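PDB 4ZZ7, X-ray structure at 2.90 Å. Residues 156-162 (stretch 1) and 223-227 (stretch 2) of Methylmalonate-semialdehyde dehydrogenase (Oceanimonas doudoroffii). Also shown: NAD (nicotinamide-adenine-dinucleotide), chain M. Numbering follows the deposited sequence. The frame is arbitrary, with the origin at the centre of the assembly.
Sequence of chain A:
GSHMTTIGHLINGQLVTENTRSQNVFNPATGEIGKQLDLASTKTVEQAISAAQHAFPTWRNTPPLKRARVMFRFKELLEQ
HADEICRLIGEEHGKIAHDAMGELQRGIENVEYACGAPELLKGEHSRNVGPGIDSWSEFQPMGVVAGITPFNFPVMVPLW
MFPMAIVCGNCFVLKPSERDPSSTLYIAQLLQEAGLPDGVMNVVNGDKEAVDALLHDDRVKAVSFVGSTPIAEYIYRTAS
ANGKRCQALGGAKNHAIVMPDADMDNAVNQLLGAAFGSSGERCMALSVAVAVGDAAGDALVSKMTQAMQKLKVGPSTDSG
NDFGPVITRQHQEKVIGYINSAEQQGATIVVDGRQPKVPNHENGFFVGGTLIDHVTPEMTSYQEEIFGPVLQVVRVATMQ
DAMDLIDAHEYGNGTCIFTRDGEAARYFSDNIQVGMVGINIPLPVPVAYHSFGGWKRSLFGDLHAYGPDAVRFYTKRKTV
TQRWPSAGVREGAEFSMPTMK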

# COMPACT_ATOMS: atom_id res chain seq x y z
N MET A 156 -22.63 -13.93 -10.82
CA MET A 156 -21.46 -13.60 -10.04
C MET A 156 -20.27 -13.33 -10.91
O MET A 156 -19.57 -12.35 -10.69
CB MET A 156 -21.10 -14.71 -9.08
CG MET A 156 -19.89 -14.43 -8.19
SD MET A 156 -19.34 -15.92 -7.33
CE MET A 156 -18.63 -16.79 -8.74
N VAL A 157 -20.02 -14.19 -11.89
CA VAL A 157 -18.82 -14.02 -12.73
C VAL A 157 -18.91 -12.70 -13.52
O VAL A 157 -17.94 -11.97 -13.56
CB VAL A 157 -18.47 -15.26 -13.60
CG1 VAL A 157 -17.51 -14.87 -14.70
CG2 VAL A 157 -17.80 -16.35 -12.75
N PRO A 158 -20.08 -12.36 -14.09
CA PRO A 158 -20.13 -11.01 -14.69
C PRO A 158 -19.87 -9.88 -13.69
O PRO A 158 -19.28 -8.87 -14.08
CB PRO A 158 -21.54 -10.95 -15.28
CG PRO A 158 -21.82 -12.36 -15.66
CD PRO A 158 -21.20 -13.19 -14.56
N LEU A 159 -20.28 -10.06 -12.44
CA LEU A 159 -19.98 -9.09 -11.37
C LEU A 159 -18.50 -9.09 -10.97
O LEU A 159 -18.00 -8.16 -10.36
CB LEU A 159 -20.88 -9.33 -10.16
CG LEU A 159 -22.35 -9.00 -10.43
CD1 LEU A 159 -23.22 -9.62 -9.33
CD2 LEU A 159 -22.62 -7.49 -10.60
N TRP A 160 -17.79 -10.13 -11.34
CA TRP A 160 -16.34 -10.09 -11.26
C TRP A 160 -15.77 -8.95 -12.08
O TRP A 160 -14.74 -8.38 -11.71
CB TRP A 160 -15.74 -11.41 -11.76
CG TRP A 160 -15.88 -12.55 -10.81
CD1 TRP A 160 -16.59 -12.57 -9.64
CD2 TRP A 160 -15.29 -13.84 -10.94
NE1 TRP A 160 -16.46 -13.80 -9.03
CE2 TRP A 160 -15.67 -14.59 -9.81
CE3 TRP A 160 -14.47 -14.42 -11.90
CZ2 TRP A 160 -15.25 -15.89 -9.61
CZ3 TRP A 160 -14.05 -15.70 -11.70
CH2 TRP A 160 -14.44 -16.43 -10.57
N MET A 161 -16.41 -8.64 -13.19
CA MET A 161 -15.79 -7.83 -14.23
C MET A 161 -16.29 -6.39 -14.29
O MET A 161 -15.51 -5.46 -14.07
CB MET A 161 -16.02 -8.51 -15.59
CG MET A 161 -15.43 -9.91 -15.69
SD MET A 161 -15.75 -10.64 -17.31
CE MET A 161 -15.29 -12.35 -17.01
N PHE A 162 -17.57 -6.22 -14.60
CA PHE A 162 -18.07 -4.89 -14.93
C PHE A 162 -18.30 -3.90 -13.79
O PHE A 162 -18.16 -2.70 -14.01
CB PHE A 162 -19.29 -4.96 -15.85
CG PHE A 162 -20.56 -5.42 -15.21
CD1 PHE A 162 -21.36 -4.54 -14.51
CD2 PHE A 162 -21.00 -6.72 -15.39
CE1 PHE A 162 -22.57 -4.95 -13.98
CE2 PHE A 162 -22.19 -7.14 -14.85
CZ PHE A 162 -22.99 -6.25 -14.15
N VAL A 223 -9.71 -7.50 -22.54
CA VAL A 223 -10.66 -8.61 -22.53
C VAL A 223 -10.52 -9.51 -21.29
O VAL A 223 -9.47 -10.12 -21.09
CB VAL A 223 -10.49 -9.46 -23.81
CG1 VAL A 223 -11.49 -10.61 -23.83
CG2 VAL A 223 -10.62 -8.58 -25.05
N SER A 224 -11.59 -9.58 -20.50
CA SER A 224 -11.69 -10.52 -19.35
C SER A 224 -12.52 -11.76 -19.73
O SER A 224 -13.74 -11.65 -19.93
CB SER A 224 -12.35 -9.84 -18.14
OG SER A 224 -11.50 -8.89 -17.52
N PHE A 225 -11.86 -12.91 -19.83
CA PHE A 225 -12.55 -14.17 -20.14
C PHE A 225 -12.51 -15.07 -18.96
O PHE A 225 -11.48 -15.17 -18.31
CB PHE A 225 -11.91 -14.93 -21.31
CG PHE A 225 -12.57 -16.26 -21.59
CD1 PHE A 225 -13.73 -16.33 -22.31
CD2 PHE A 225 -12.03 -17.45 -21.11
CE1 PHE A 225 -14.35 -17.55 -22.54
CE2 PHE A 225 -12.64 -18.67 -21.34
CZ PHE A 225 -13.80 -18.72 -22.06
N VAL A 226 -13.64 -15.73 -18.71
CA VAL A 226 -13.78 -16.80 -17.72
C VAL A 226 -14.51 -17.95 -18.42
O VAL A 226 -15.56 -17.74 -19.01
CB VAL A 226 -14.55 -16.34 -16.46
CG1 VAL A 226 -14.83 -17.49 -15.50
CG2 VAL A 226 -13.75 -15.28 -15.73
N GLY A 227 -13.95 -19.15 -18.37
CA GLY A 227 -14.56 -20.31 -19.02
C GLY A 227 -13.62 -21.50 -19.05
O GLY A 227 -12.79 -21.66 -18.16
PA NAD M . -16.83 -22.09 -22.32
O1A NAD M . -17.64 -22.77 -23.42
O2A NAD M . -15.35 -22.37 -22.13
O5B NAD M . -16.92 -20.48 -22.55
C5B NAD M . -17.97 -19.66 -22.01
C4B NAD M . -18.15 -18.38 -22.82
O4B NAD M . -17.32 -18.40 -23.99
C3B NAD M . -19.57 -18.16 -23.33
O3B NAD M . -19.90 -16.78 -23.13
C2B NAD M . -19.54 -18.59 -24.79
O2B NAD M . -20.35 -17.86 -25.72
C1B NAD M . -18.09 -18.39 -25.19
N9A NAD M . -17.61 -19.42 -26.15
C8A NAD M . -17.91 -20.76 -26.12
N7A NAD M . -17.29 -21.41 -27.13
C5A NAD M . -16.58 -20.49 -27.84
C6A NAD M . -15.70 -20.52 -29.04
N6A NAD M . -15.47 -21.69 -29.68
N1A NAD M . -15.15 -19.35 -29.46
C2A NAD M . -15.39 -18.17 -28.82
N3A NAD M . -16.17 -18.06 -27.72
C4A NAD M . -16.79 -19.17 -27.20
O3 NAD M . -17.58 -22.32 -20.88
PN NAD M . -19.09 -22.88 -20.56
O1N NAD M . -20.15 -21.85 -20.94
O2N NAD M . -19.29 -24.35 -20.97
O5D NAD M . -18.88 -22.86 -18.97
C5D NAD M . -18.15 -23.91 -18.32
C4D NAD M . -16.66 -23.62 -18.05
O4D NAD M . -16.41 -22.53 -17.14
C3D NAD M . -15.98 -24.84 -17.42
O3D NAD M . -15.17 -25.52 -18.38
C2D NAD M . -15.14 -24.32 -16.24
O2D NAD M . -13.82 -24.86 -16.23
C1D NAD M . -15.18 -22.82 -16.44
N1N NAD M . -15.06 -22.01 -15.23
C2N NAD M . -13.85 -21.50 -14.97
C3N NAD M . -13.65 -20.70 -13.85
C7N NAD M . -12.30 -20.12 -13.48
O7N NAD M . -11.27 -20.79 -13.38
N7N NAD M . -12.28 -18.82 -13.23
C4N NAD M . -14.73 -20.43 -13.01
C5N NAD M . -15.98 -20.96 -13.30
C6N NAD M . -16.12 -21.76 -14.43

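The helix of residues 156-162 packs against the strand of residues 223-226 in a nearly antiparallel sense, with 160° between their N-to-C directions and a closest approach of 9.6 Å between axes. No hydrogen bond crosses the contact; it rests on side-chain packing and buries 221 Å², most of it contributed by V226, M161 and S224.

V226 loses the most surface. Its CA-to-CB bond points toward the helix, and three helix residues meet its side chain. V157, one turn before M161, brings CG1 to 3.7 Å from V226 CB, whereas W160 CE3 and M161 CE lie 4.0 Å and 3.5 Å from V226 CG2. The valine thus fits among a branched, an aromatic and a flexible side chain, all apolar at the points of contact.

M161 reaches along the strand. With chi1 at -60° (m) and chi2 and chi3 both t, its side chain is extended beyond CB, which allows it to span S224 and V226: SD lies 3.6 Å from S224 CB, and CE lies 3.4 Å from S224 O in addition to its contact with V226. S224 therefore offers its CB and backbone carbonyl to the methionine, while its OG is hydrogen-bonded elsewhere in the structure. The CA atoms of M161 and S224 are 7.1 Å apart, slightly closer than the 7.6 Å between those of V157 and V226.

The alternation of the strand turns F225 away from the helix, and its ring edge instead approaches the cofactor, with CE1 3.4 Å from NAD O4B. The helix-strand contact also borders the nicotinamide end of NAD: the amide nitrogen N7N lies 3.7 Å from V226 CG1 and 3.9 Å from W160 CZ3, at the edge of the indole. V226 and W160 thus touch both each other and the dinucleotide.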